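PDB 3IIC: CheC domain protein from Shewanella loihica PV-4, which probably acts as a CheX-type phosphatase in chemotaxis, removing the phosphoryl group from the phosphorylated response regulator CheY. Local coordinates for residues A[9-14]-A[138-143]; A[22-27]-A[67-72]; A[56-61]-A[96-101]; A[60-65]-A[88-93]; A[125-130]-A[148-153]. One frame throughout, in Å; residues are numbered along the deposited sequence.

Contact 1: residues A[9-14]-A[138-143]; sequences PFLDSL and MPFSSI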
# COMPACT_ATOMS: atom_id res chain seq x y z
N PRO A 9 19.99 -3.79 -4.93
CA PRO A 9 19.54 -4.94 -4.12
C PRO A 9 18.04 -5.27 -4.27
O PRO A 9 17.70 -6.44 -4.31
CB PRO A 9 19.88 -4.51 -2.70
CG PRO A 9 21.14 -3.71 -2.88
CD PRO A 9 20.96 -2.96 -4.18
N PHE A 10 17.19 -4.25 -4.38
CA PHE A 10 15.75 -4.46 -4.62
C PHE A 10 15.49 -5.05 -6.01
O PHE A 10 14.69 -5.96 -6.14
CB PHE A 10 14.95 -3.16 -4.45
CG PHE A 10 14.93 -2.64 -3.05
CD1 PHE A 10 14.06 -3.18 -2.09
CD2 PHE A 10 15.78 -1.60 -2.66
CE1 PHE A 10 14.05 -2.70 -0.78
CE2 PHE A 10 15.77 -1.11 -1.37
CZ PHE A 10 14.91 -1.65 -0.41
N LEU A 11 16.20 -4.55 -7.02
CA LEU A 11 16.05 -5.04 -8.42
C LEU A 11 16.54 -6.50 -8.58
O LEU A 11 15.84 -7.33 -9.17
CB LEU A 11 16.78 -4.10 -9.40
CG LEU A 11 16.36 -2.61 -9.40
CD1 LEU A 11 17.02 -1.89 -10.58
CD2 LEU A 11 14.81 -2.38 -9.43
N ASP A 12 17.72 -6.78 -8.02
CA ASP A 12 18.29 -8.12 -8.02
C ASP A 12 17.39 -9.17 -7.30
O ASP A 12 17.31 -10.29 -7.75
CB ASP A 12 19.65 -8.13 -7.32
CG ASP A 12 20.75 -7.34 -8.05
OD1 ASP A 12 20.67 -7.05 -9.27
OD2 ASP A 12 21.74 -7.04 -7.35
N SER A 13 16.77 -8.78 -6.17
CA SER A 13 15.91 -9.68 -5.39
C SER A 13 14.67 -10.04 -6.15
O SER A 13 14.23 -11.18 -6.05
CB SER A 13 15.47 -9.07 -4.05
OG SER A 13 16.57 -8.74 -3.26
N LEU A 14 14.09 -9.05 -6.85
CA LEU A 14 12.97 -9.25 -7.73
C LEU A 14 13.28 -10.34 -8.77
O LEU A 14 12.53 -11.30 -8.87
CB LEU A 14 12.53 -7.96 -8.42
CG LEU A 14 11.29 -8.08 -9.33
CD1 LEU A 14 10.10 -8.59 -8.55
CD2 LEU A 14 10.97 -6.74 -10.03
N MSE A 138 10.71 1.03 -12.30
CA MSE A 138 11.34 0.22 -13.33
C MSE A 138 10.42 -0.85 -13.91
O MSE A 138 9.92 -1.67 -13.15
CB MSE A 138 12.59 -0.47 -12.79
CG MSE A 138 13.23 -1.34 -13.88
SE MSE A 138 15.06 -1.69 -13.67
CE MSE A 138 15.71 0.08 -13.98
N PRO A 139 10.26 -0.88 -15.25
CA PRO A 139 9.51 -1.94 -15.90
C PRO A 139 10.35 -3.20 -16.10
O PRO A 139 11.56 -3.12 -16.30
CB PRO A 139 9.15 -1.33 -17.25
CG PRO A 139 10.25 -0.48 -17.54
CD PRO A 139 10.75 0.08 -16.25
N PHE A 140 9.67 -4.33 -16.03
CA PHE A 140 10.26 -5.64 -16.26
C PHE A 140 9.31 -6.38 -17.21
O PHE A 140 8.18 -6.66 -16.83
CB PHE A 140 10.43 -6.36 -14.94
CG PHE A 140 11.62 -5.89 -14.15
CD1 PHE A 140 12.87 -6.46 -14.38
CD2 PHE A 140 11.50 -4.90 -13.19
CE1 PHE A 140 14.00 -6.04 -13.65
CE2 PHE A 140 12.62 -4.47 -12.46
CZ PHE A 140 13.86 -5.04 -12.69
N SER A 141 9.75 -6.64 -18.44
CA SER A 141 8.88 -7.20 -19.50
C SER A 141 9.14 -8.65 -19.88
O SER A 141 10.19 -9.21 -19.57
CB SER A 141 9.00 -6.33 -20.75
OG SER A 141 10.35 -6.30 -21.21
N SER A 142 8.13 -9.24 -20.53
CA SER A 142 8.19 -10.60 -21.07
C SER A 142 7.06 -10.82 -22.08
O SER A 142 6.14 -10.02 -22.18
CB SER A 142 8.05 -11.66 -19.97
OG SER A 142 6.75 -11.66 -19.42
N ILE A 143 7.12 -11.96 -22.75
CA ILE A 143 6.05 -12.39 -23.67
C ILE A 143 4.66 -12.56 -22.97
O ILE A 143 3.63 -12.59 -23.64
CB ILE A 143 6.48 -13.68 -24.48
CG1 ILE A 143 6.65 -14.91 -23.56
CG2 ILE A 143 7.77 -13.40 -25.29
CD1 ILE A 143 7.11 -16.18 -24.30

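Contact 2: residues A[22-27]-A[67-72]; sequences ANMELK and ILEIMN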
# COMPACT_ATOMS: atom_id res chain seq x y z
N ALA A 22 9.27 -19.48 -10.06
CA ALA A 22 8.69 -19.96 -11.32
C ALA A 22 9.62 -20.04 -12.52
O ALA A 22 9.12 -20.21 -13.65
CB ALA A 22 7.51 -19.06 -11.67
N ASN A 23 10.94 -19.92 -12.29
CA ASN A 23 11.94 -19.91 -13.36
C ASN A 23 11.62 -18.85 -14.44
O ASN A 23 11.82 -19.07 -15.62
CB ASN A 23 12.06 -21.33 -13.94
CG ASN A 23 13.34 -21.54 -14.71
OD1 ASN A 23 14.29 -20.77 -14.60
ND2 ASN A 23 13.35 -22.60 -15.50
N MSE A 24 11.14 -17.71 -13.99
CA MSE A 24 10.65 -16.62 -14.85
C MSE A 24 11.74 -15.55 -14.89
O MSE A 24 12.15 -15.03 -13.84
CB MSE A 24 9.33 -16.09 -14.22
CG MSE A 24 8.62 -14.89 -14.86
SE MSE A 24 7.71 -15.32 -16.51
CE MSE A 24 6.25 -16.36 -15.77
N GLU A 25 12.25 -15.27 -16.09
CA GLU A 25 13.23 -14.21 -16.33
C GLU A 25 12.50 -13.07 -17.05
O GLU A 25 11.91 -13.28 -18.09
CB GLU A 25 14.41 -14.73 -17.15
CG GLU A 25 15.28 -15.69 -16.30
CD GLU A 25 16.41 -16.37 -17.05
OE1 GLU A 25 16.83 -15.91 -18.16
OE2 GLU A 25 16.88 -17.40 -16.51
N LEU A 26 12.48 -11.90 -16.44
CA LEU A 26 11.91 -10.69 -17.02
C LEU A 26 13.06 -9.79 -17.47
O LEU A 26 14.15 -9.84 -16.88
CB LEU A 26 11.03 -9.98 -15.99
CG LEU A 26 9.87 -10.78 -15.38
CD1 LEU A 26 9.13 -9.93 -14.34
CD2 LEU A 26 8.92 -11.29 -16.47
N LYS A 27 12.83 -8.99 -18.50
CA LYS A 27 13.83 -8.07 -19.05
C LYS A 27 13.62 -6.65 -18.46
O LYS A 27 12.53 -6.11 -18.60
CB LYS A 27 13.74 -8.06 -20.59
CG LYS A 27 14.69 -7.08 -21.32
CD LYS A 27 14.71 -7.31 -22.83
CE LYS A 27 15.59 -6.29 -23.57
N ILE A 67 1.06 -12.41 -14.01
CA ILE A 67 0.92 -13.07 -12.71
C ILE A 67 0.21 -14.41 -12.82
O ILE A 67 0.57 -15.33 -12.10
CB ILE A 67 0.27 -12.16 -11.62
CG1 ILE A 67 0.52 -12.73 -10.22
CG2 ILE A 67 -1.23 -11.89 -11.91
CD1 ILE A 67 2.02 -12.86 -9.85
N LEU A 68 -0.77 -14.51 -13.73
CA LEU A 68 -1.45 -15.80 -13.98
C LEU A 68 -0.50 -16.83 -14.65
O LEU A 68 -0.62 -18.01 -14.39
CB LEU A 68 -2.81 -15.63 -14.72
CG LEU A 68 -3.87 -14.75 -13.99
CD1 LEU A 68 -5.25 -14.74 -14.72
CD2 LEU A 68 -4.05 -15.19 -12.54
N GLU A 69 0.43 -16.38 -15.50
CA GLU A 69 1.44 -17.29 -16.08
C GLU A 69 2.44 -17.75 -15.02
O GLU A 69 2.85 -18.94 -15.01
CB GLU A 69 2.18 -16.65 -17.25
CG GLU A 69 3.21 -17.61 -17.92
CD GLU A 69 2.60 -18.88 -18.52
OE1 GLU A 69 1.38 -18.90 -18.79
OE2 GLU A 69 3.35 -19.86 -18.72
N ILE A 70 2.87 -16.83 -14.14
CA ILE A 70 3.72 -17.17 -13.01
C ILE A 70 3.04 -18.32 -12.23
O ILE A 70 3.67 -19.35 -11.99
CB ILE A 70 4.06 -15.94 -12.08
CG1 ILE A 70 5.03 -14.98 -12.78
CG2 ILE A 70 4.73 -16.44 -10.79
CD1 ILE A 70 5.28 -13.61 -12.06
N MSE A 71 1.76 -18.14 -11.89
CA MSE A 71 0.93 -19.19 -11.23
C MSE A 71 0.92 -20.51 -12.03
O MSE A 71 1.08 -21.59 -11.47
CB MSE A 71 -0.52 -18.72 -11.06
CG MSE A 71 -0.76 -17.51 -10.14
SE MSE A 71 -0.75 -17.97 -8.32
CE MSE A 71 -2.16 -19.38 -8.34
N ASN A 72 0.75 -20.39 -13.35
CA ASN A 72 0.72 -21.53 -14.27
C ASN A 72 2.04 -22.34 -14.29
O ASN A 72 2.00 -23.56 -14.33
CB ASN A 72 0.34 -21.04 -15.68
CG ASN A 72 0.13 -22.16 -16.68
OD1 ASN A 72 -0.48 -23.18 -16.37
ND2 ASN A 72 0.59 -21.96 -17.90

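Contact 3: residues A[56-61]-A[96-101]; sequences GSLSIT and MVTGGA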
# COMPACT_ATOMS: atom_id res chain seq x y z
N GLY A 56 10.56 4.83 3.88
CA GLY A 56 10.40 4.48 2.48
C GLY A 56 9.27 3.53 2.19
O GLY A 56 8.51 3.13 3.09
N SER A 57 9.19 3.17 0.92
CA SER A 57 8.13 2.31 0.43
C SER A 57 8.49 1.60 -0.85
O SER A 57 9.26 2.10 -1.66
CB SER A 57 6.83 3.14 0.26
OG SER A 57 7.06 4.32 -0.52
N LEU A 58 7.95 0.39 -0.99
CA LEU A 58 8.16 -0.43 -2.16
C LEU A 58 6.81 -0.97 -2.70
O LEU A 58 5.94 -1.31 -1.93
CB LEU A 58 9.13 -1.56 -1.84
CG LEU A 58 9.41 -2.61 -2.92
CD1 LEU A 58 10.85 -3.07 -2.84
CD2 LEU A 58 8.48 -3.79 -2.77
N SER A 59 6.65 -0.97 -4.03
CA SER A 59 5.49 -1.61 -4.66
C SER A 59 5.96 -2.43 -5.86
O SER A 59 6.94 -2.08 -6.50
CB SER A 59 4.40 -0.60 -5.06
OG SER A 59 4.84 0.34 -6.00
N ILE A 60 5.32 -3.57 -6.07
CA ILE A 60 5.58 -4.45 -7.21
C ILE A 60 4.18 -4.71 -7.81
O ILE A 60 3.33 -5.29 -7.14
CB ILE A 60 6.22 -5.82 -6.82
CG1 ILE A 60 7.53 -5.65 -5.99
CG2 ILE A 60 6.47 -6.61 -8.09
CD1 ILE A 60 8.12 -6.98 -5.44
N THR A 61 3.98 -4.28 -9.06
CA THR A 61 2.72 -4.36 -9.77
C THR A 61 2.86 -5.30 -10.97
O THR A 61 3.85 -5.22 -11.69
CB THR A 61 2.33 -2.96 -10.29
OG1 THR A 61 2.13 -2.11 -9.15
CG2 THR A 61 1.06 -2.99 -11.13
N MSE A 96 9.44 -11.41 0.20
CA MSE A 96 10.69 -12.07 -0.18
C MSE A 96 11.65 -11.13 -0.90
O MSE A 96 12.84 -11.13 -0.58
CB MSE A 96 10.43 -13.33 -1.00
CG MSE A 96 9.70 -14.43 -0.24
SE MSE A 96 10.48 -14.96 1.48
CE MSE A 96 9.67 -13.75 2.74
N VAL A 97 11.12 -10.30 -1.80
CA VAL A 97 11.91 -9.28 -2.51
C VAL A 97 12.48 -8.27 -1.49
O VAL A 97 13.70 -8.03 -1.46
CB VAL A 97 11.09 -8.56 -3.64
CG1 VAL A 97 11.83 -7.35 -4.17
CG2 VAL A 97 10.72 -9.53 -4.79
N THR A 98 11.61 -7.72 -0.64
CA THR A 98 12.00 -6.73 0.38
C THR A 98 13.01 -7.30 1.42
O THR A 98 14.05 -6.67 1.71
CB THR A 98 10.76 -6.12 1.11
OG1 THR A 98 9.76 -5.83 0.13
CG2 THR A 98 11.13 -4.84 1.83
N GLY A 99 12.72 -8.49 1.96
CA GLY A 99 13.60 -9.20 2.91
C GLY A 99 14.95 -9.53 2.29
O GLY A 99 15.99 -9.38 2.95
N GLY A 100 14.94 -9.96 1.02
CA GLY A 100 16.17 -10.22 0.26
C GLY A 100 17.03 -8.95 0.12
O GLY A 100 18.24 -9.01 0.27
N ALA A 101 16.38 -7.82 -0.20
CA ALA A 101 17.07 -6.52 -0.29
C ALA A 101 17.56 -6.05 1.10
O ALA A 101 18.69 -5.56 1.21
CB ALA A 101 16.15 -5.46 -0.94

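Contact 4: residues A[60-65]-A[88-93]; sequences ITFEET and DLVGEL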
# COMPACT_ATOMS: atom_id res chain seq x y z
N ILE A 60 5.32 -3.57 -6.07
CA ILE A 60 5.58 -4.45 -7.21
C ILE A 60 4.18 -4.71 -7.81
O ILE A 60 3.33 -5.29 -7.14
CB ILE A 60 6.22 -5.82 -6.82
CG1 ILE A 60 7.53 -5.65 -5.99
CG2 ILE A 60 6.47 -6.61 -8.09
CD1 ILE A 60 8.12 -6.98 -5.44
N THR A 61 3.98 -4.28 -9.06
CA THR A 61 2.72 -4.36 -9.77
C THR A 61 2.86 -5.30 -10.97
O THR A 61 3.85 -5.22 -11.69
CB THR A 61 2.33 -2.96 -10.29
OG1 THR A 61 2.13 -2.11 -9.15
CG2 THR A 61 1.06 -2.99 -11.13
N PHE A 62 1.85 -6.17 -11.16
CA PHE A 62 1.79 -7.11 -12.30
C PHE A 62 0.57 -6.90 -13.16
O PHE A 62 -0.51 -6.60 -12.65
CB PHE A 62 1.69 -8.55 -11.79
CG PHE A 62 2.88 -9.01 -11.03
CD1 PHE A 62 2.96 -8.78 -9.65
CD2 PHE A 62 3.93 -9.64 -11.68
CE1 PHE A 62 4.08 -9.22 -8.93
CE2 PHE A 62 5.06 -10.07 -10.96
CZ PHE A 62 5.14 -9.86 -9.60
N GLU A 63 0.75 -7.07 -14.48
CA GLU A 63 -0.39 -7.17 -15.43
C GLU A 63 -0.98 -8.56 -15.16
O GLU A 63 -0.26 -9.47 -14.75
CB GLU A 63 0.07 -7.03 -16.90
CG GLU A 63 0.56 -5.60 -17.21
CD GLU A 63 1.02 -5.39 -18.65
OE1 GLU A 63 1.50 -6.34 -19.31
OE2 GLU A 63 0.94 -4.24 -19.10
N GLU A 64 -2.30 -8.70 -15.32
CA GLU A 64 -2.96 -9.98 -15.04
C GLU A 64 -2.33 -11.18 -15.77
O GLU A 64 -2.07 -12.19 -15.15
CB GLU A 64 -4.48 -9.90 -15.34
CG GLU A 64 -5.20 -11.25 -15.12
CD GLU A 64 -6.71 -11.18 -15.19
OE1 GLU A 64 -7.28 -12.01 -15.90
OE2 GLU A 64 -7.33 -10.32 -14.55
N THR A 65 -2.09 -11.06 -17.08
CA THR A 65 -1.54 -12.19 -17.87
C THR A 65 -0.19 -12.69 -17.34
O THR A 65 0.07 -13.88 -17.35
CB THR A 65 -1.40 -11.85 -19.38
OG1 THR A 65 -0.63 -10.65 -19.51
CG2 THR A 65 -2.76 -11.66 -20.07
N ASP A 88 -2.41 -13.96 -2.30
CA ASP A 88 -1.44 -14.56 -1.33
C ASP A 88 -0.00 -14.65 -1.90
O ASP A 88 0.96 -14.42 -1.18
CB ASP A 88 -1.84 -15.97 -0.88
CG ASP A 88 -3.02 -16.00 0.05
OD1 ASP A 88 -3.47 -14.97 0.60
OD2 ASP A 88 -3.46 -17.13 0.26
N LEU A 89 0.11 -14.99 -3.19
CA LEU A 89 1.41 -15.15 -3.86
C LEU A 89 2.16 -13.81 -4.03
O LEU A 89 3.38 -13.72 -3.83
CB LEU A 89 1.20 -15.83 -5.22
CG LEU A 89 2.37 -16.31 -6.08
CD1 LEU A 89 2.97 -15.21 -6.86
CD2 LEU A 89 3.38 -17.06 -5.23
N VAL A 90 1.39 -12.78 -4.42
CA VAL A 90 1.90 -11.43 -4.59
C VAL A 90 2.43 -10.90 -3.25
O VAL A 90 3.51 -10.32 -3.24
CB VAL A 90 0.85 -10.50 -5.29
CG1 VAL A 90 1.29 -9.04 -5.29
CG2 VAL A 90 0.59 -11.00 -6.74
N GLY A 91 1.71 -11.15 -2.13
CA GLY A 91 2.16 -10.74 -0.77
C GLY A 91 3.45 -11.42 -0.37
O GLY A 91 4.37 -10.77 0.15
N GLU A 92 3.53 -12.72 -0.62
CA GLU A 92 4.76 -13.51 -0.38
C GLU A 92 5.92 -13.00 -1.25
O GLU A 92 7.00 -12.78 -0.74
CB GLU A 92 4.50 -14.98 -0.67
CG GLU A 92 5.74 -15.88 -0.50
CD GLU A 92 5.44 -17.33 -0.81
OE1 GLU A 92 4.24 -17.70 -0.74
OE2 GLU A 92 6.39 -18.10 -1.11
N LEU A 93 5.70 -12.83 -2.54
CA LEU A 93 6.74 -12.30 -3.45
C LEU A 93 7.24 -10.94 -2.95
O LEU A 93 8.47 -10.73 -2.86
CB LEU A 93 6.23 -12.27 -4.91
CG LEU A 93 6.99 -11.53 -6.03
CD1 LEU A 93 6.82 -12.20 -7.41
CD2 LEU A 93 6.57 -10.07 -6.10

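Contact 5: residues A[125-130]-A[148-153]; sequences HTIAHK and YIEICF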
# COMPACT_ATOMS: atom_id res chain seq x y z
N HIS A 125 -5.08 -0.27 -12.19
CA HIS A 125 -4.86 0.70 -11.11
C HIS A 125 -3.45 1.27 -11.26
O HIS A 125 -2.60 0.66 -11.93
CB HIS A 125 -5.10 0.11 -9.70
CG HIS A 125 -4.16 -0.98 -9.30
ND1 HIS A 125 -4.47 -2.32 -9.43
CD2 HIS A 125 -2.91 -0.93 -8.79
CE1 HIS A 125 -3.45 -3.04 -9.00
NE2 HIS A 125 -2.49 -2.22 -8.60
N THR A 126 -3.26 2.46 -10.68
CA THR A 126 -1.98 3.16 -10.65
C THR A 126 -1.60 3.38 -9.22
O THR A 126 -2.46 3.33 -8.31
CB THR A 126 -2.02 4.51 -11.40
OG1 THR A 126 -3.08 5.32 -10.88
CG2 THR A 126 -2.20 4.28 -12.90
N ILE A 127 -0.31 3.64 -9.03
CA ILE A 127 0.33 3.75 -7.71
C ILE A 127 1.17 5.02 -7.61
O ILE A 127 1.99 5.28 -8.49
CB ILE A 127 1.25 2.52 -7.46
CG1 ILE A 127 0.39 1.24 -7.45
CG2 ILE A 127 2.06 2.66 -6.13
CD1 ILE A 127 1.14 -0.02 -7.18
N ALA A 128 0.93 5.80 -6.55
CA ALA A 128 1.66 7.02 -6.23
C ALA A 128 2.27 6.86 -4.84
O ALA A 128 1.55 6.63 -3.88
CB ALA A 128 0.74 8.23 -6.26
N HIS A 129 3.60 6.94 -4.75
CA HIS A 129 4.30 6.92 -3.45
C HIS A 129 4.41 8.38 -3.10
O HIS A 129 5.08 9.10 -3.81
CB HIS A 129 5.67 6.30 -3.58
CG HIS A 129 5.66 4.84 -3.79
ND1 HIS A 129 6.45 3.98 -3.05
CD2 HIS A 129 4.94 4.06 -4.64
CE1 HIS A 129 6.25 2.74 -3.48
NE2 HIS A 129 5.34 2.76 -4.45
N LYS A 130 3.76 8.82 -2.03
CA LYS A 130 3.73 10.23 -1.66
C LYS A 130 4.88 10.60 -0.69
O LYS A 130 4.75 10.52 0.53
CB LYS A 130 2.34 10.59 -1.09
CG LYS A 130 1.21 10.37 -2.09
CD LYS A 130 1.34 11.23 -3.37
CE LYS A 130 0.08 11.15 -4.23
NZ LYS A 130 0.15 11.90 -5.53
N TYR A 148 6.09 -4.02 -12.79
CA TYR A 148 6.71 -2.73 -12.42
C TYR A 148 7.10 -2.77 -10.97
O TYR A 148 6.29 -3.21 -10.15
CB TYR A 148 5.73 -1.57 -12.58
CG TYR A 148 5.31 -1.34 -13.98
CD1 TYR A 148 6.09 -0.57 -14.85
CD2 TYR A 148 4.11 -1.89 -14.46
CE1 TYR A 148 5.69 -0.34 -16.17
CE2 TYR A 148 3.69 -1.66 -15.76
CZ TYR A 148 4.48 -0.90 -16.61
OH TYR A 148 4.06 -0.72 -17.88
N ILE A 149 8.32 -2.33 -10.64
CA ILE A 149 8.74 -2.19 -9.25
C ILE A 149 9.04 -0.73 -9.01
O ILE A 149 9.78 -0.12 -9.78
CB ILE A 149 9.95 -3.09 -8.87
CG1 ILE A 149 10.20 -3.08 -7.36
CG2 ILE A 149 11.26 -2.68 -9.62
CD1 ILE A 149 11.13 -4.21 -6.95
N GLU A 150 8.43 -0.15 -7.96
CA GLU A 150 8.72 1.22 -7.53
C GLU A 150 9.35 1.20 -6.14
O GLU A 150 8.81 0.58 -5.22
CB GLU A 150 7.49 2.13 -7.59
CG GLU A 150 7.71 3.55 -7.03
CD GLU A 150 6.61 4.56 -7.36
OE1 GLU A 150 5.54 4.19 -7.91
OE2 GLU A 150 6.83 5.74 -7.03
N ILE A 151 10.50 1.87 -6.00
CA ILE A 151 11.19 2.04 -4.71
C ILE A 151 11.26 3.54 -4.43
O ILE A 151 11.67 4.33 -5.27
CB ILE A 151 12.66 1.45 -4.67
CG1 ILE A 151 12.68 -0.04 -5.11
CG2 ILE A 151 13.29 1.65 -3.24
CD1 ILE A 151 13.08 -0.28 -6.56
N CYS A 152 10.88 3.92 -3.21
CA CYS A 152 10.88 5.32 -2.78
C CYS A 152 11.47 5.40 -1.37
O CYS A 152 11.13 4.59 -0.50
CB CYS A 152 9.45 5.81 -2.84
SG CYS A 152 9.26 7.48 -2.41
N PHE A 153 12.38 6.35 -1.15
CA PHE A 153 13.06 6.47 0.15
C PHE A 153 13.49 7.91 0.43
O PHE A 153 13.86 8.60 -0.49
CB PHE A 153 14.28 5.52 0.18
CG PHE A 153 14.34 4.65 1.41
CD1 PHE A 153 14.97 5.09 2.58
CD2 PHE A 153 13.74 3.38 1.39
CE1 PHE A 153 15.00 4.28 3.73
CE2 PHE A 153 13.75 2.56 2.55
CZ PHE A 153 14.39 3.01 3.72
O HOH W 1 3.96 3.73 -10.10

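Contact 1: residues A[9-14]-A[138-143]
Leu14 sets a methyl over one face of the Phe140 ring, a CH-pi contact in which Leu14 CD2 stands 4.0 Å from the ring centroid and 28° off the ring normal. The two side chains come from opposite directions, and Leu14 CD2 lies nearest the CD2-CE2 side of the ring, 3.7 Å from Phe140 CD2. With its CG anti to the backbone N (chi1 -178°), Leu14 sends this branch off the helix to meet the strand.

The remaining contacts across the pair are van der Waals. Leu11 divides its two methyls: CD1 rests against the selenium of selenomethionine Met138 (Leu11 CD1 to Met138 SE 3.7 Å), the side chains crossing at about a right angle, while CD2 comes to the edge of the Phe140 ring, 4.3 Å from Phe140 CE2.

The segments share no hydrogen bond; within the helix, Pro9 O accepts from both Ser13 N and Ser13 OG, which reach it from opposite faces of its plane; the OG bond measures 2.8 Å.

On one face of the antiparallel sheet, segment 9-14 of helix 4-22 runs at 18° to segment 138-141 of strand 134-141. Ile149 of the next strand also touches Leu11 and Phe140. The join is thus wholly apolar: the ring is held at face and edge by leucine methyls, and stability of the join should come from burial and fit.

Contact 2: residues A[22-27]-A[67-72]
Selenomethionine Met24 hooks its end over Ile70, crossing that side chain at about a right angle. Its chain leaves the backbone with CG anti to N and bends twice, at chi2 (74°) and chi3 (71°), which brings the terminal methyl against the helix: Met24 CE lies 3.5 Å from Ile70 CG1 and 3.8 Å from Ile70 N. The same methyl meets the aliphatic part of Glu69, with Met24 CE 3.9 Å from Glu69 CG.

Ile70 uses both branches. CG1, beside its backbone N, faces Met24, while CG2 packs on Ala22, 3.9 Å from Ala22 CB. Leu18 of helix 4-22 also touches Ile70, so that helix and the loop after it both pack on helix 64-75.

Glu69 bends at chi2 and keeps its carboxylate on its own helix. Asn72 ND2 donates to Glu69 OE1 at 3.3 Å from above the carboxylate plane, and OE2 forms a salt bridge with Lys73. Cutting Glu69 back to alanine would remove CG and the carboxylate, and is likely to leave Lys73 without this charge partner, Asn72 without its acceptor and a gap beside Met24 CE.

Methyls and methylenes thus join loop to helix, while the buried acid is answered by neighbours along its own helix.

Contact 3: residues A[56-61]-A[96-101]
Ile60 and Val97 reach toward each other tip to tip between strand and helix. Ile60 CG1 lies beside the backbone N (chi1 -54°) and the chain then runs extended, which pushes CD1 out to the fork of the valine: Ile60 CD1 is 3.7 Å from Val97 CG2, 3.8 Å from Val97 CB and 3.9 Å from Val97 CG1. A single methyl is therefore seated against the whole branched end of its partner.

Leu58 and Thr98 meet differently, sliding past each other in opposite directions. The leucine turns both methyls to the hydroxyl oxygen, Leu58 CD2 at 3.8 Å and Leu58 CD1 at 4.2 Å from Thr98 OG1. That oxygen is hydrogen-bonded to Thr94 O one turn back along the helix, so a buried polar atom can lie among methyls with its bonding provided for.

The two pairs belong to the alpha/beta layering of this CheC-like fold, in which helix 84-107 lies on one face of the antiparallel sheet. Helix 4-22 packs in alongside, with Phe10 on Leu58 and Leu14 on Val97. Ser57 and Ser59, from the intervening positions of strand 54-62, point to the other face, toward strand 125-129.

Contact 4: residues A[60-65]-A[88-93]
Leu93 N bonds to Leu89 O at 2.8 Å, a regular helical bond that holds Leu93 in the turn from which its side chain reaches Phe62 and Ile60. With CG anti to the backbone N (chi1 168°), the leucine presents both methyls to the strand. Leu93 CD2 lies in the plane of the Phe62 ring, at its edge, 3.8 Å from Phe62 CZ. Leu93 CD1 approaches the same corner obliquely, 3.6 Å from Phe62 CZ, so both methyls gather at the CZ end of the ring, leucine and phenylalanine coming from opposite directions.

Leu93 CD2 is also shared with the strand residue two places earlier: it sits 3.5 Å from Ile60 CD1 and 4.0 Å from Ile60 CG2. One methyl thus fills the corner between ring and isoleucine.

Here strand 54-62 gives way to helix 64-75, and helix 84-107 lies over one face of the sheet, its segment 88-93 at 146° to strand segment 60-62. Glu63 stands at the N-cap position of helix 64-75, while Glu64 N bonds to OD2 of Asp42.

Val90, a turn before Leu93, makes a looser contact, its CG2 4.4 Å from Phe62 CD1 and oblique to the ring. Ile67 of helix 64-75 touches both Phe62 and Val90, closing the apolar cluster between the two helices and the strand. Asp88 OD1 forms a salt bridge with Lys130 of the second subunit.

Contact 5: residues A[125-130]-A[148-153]
His129 lies stacked on Glu150 where strand 125-129 passes over strand 147-154. The two strands run almost parallel, 15° apart, but are not sheet partners: strand 125-129 covers the face of the antiparallel sheet turned from the helices, and pairs in an antiparallel ladder with a strand of the second subunit, carrying beta structure across the interface.

The stacking has two elements. Glu150 CG makes a CH-pi contact over one face of the imidazole, 3.7 Å from the ring centroid and 17° off its normal. Beyond it the carboxylate lies nearly flat on the ring, the planes 22° apart, with Glu150 CD 3.2 Å from His129 CD2.

The nitrogens of His129 are used elsewhere: ND1 is hydrogen-bonded to Ser57 OG and NE2 to Ser59 OG, two bonds that fix the ring's rotation above the sheet. A phenylalanine in place of His129 would probably leave both serine hydroxyls without these mates and remove the polar grip that holds the ring over Glu150.

Van der Waals contact continues at Cys152, whose CB lies 3.5 Å from His129 ND1, oblique to the ring.

The polar link between the strands runs through water. Glu150 OE1 and Ile127 O are 3.8 Å apart, and one water donates to both, at 2.7 Å to Glu150 OE1 and 3.0 Å to Ile127 O.

From the N terminus, helix 4-22 opens contact 1, whose loop closes only at strand 134-141 and encloses contacts 2, 3 and 4. Contact 2 starts in the loop after that helix and closes at helix 64-75. Contacts 3 and 4 start on strand 54-62, share Ile60 and Thr61, and close on helix 84-107; each crosses contact 2. Contact 5 opens after these three have closed and crosses contact 1. Contacts 1, 3 and 4 fasten helices to one face of the sheet, contact 2 joins a loop to helix 64-75, and contact 5 brings strand 125-129 to the other face, where it meets the strand of contact 3.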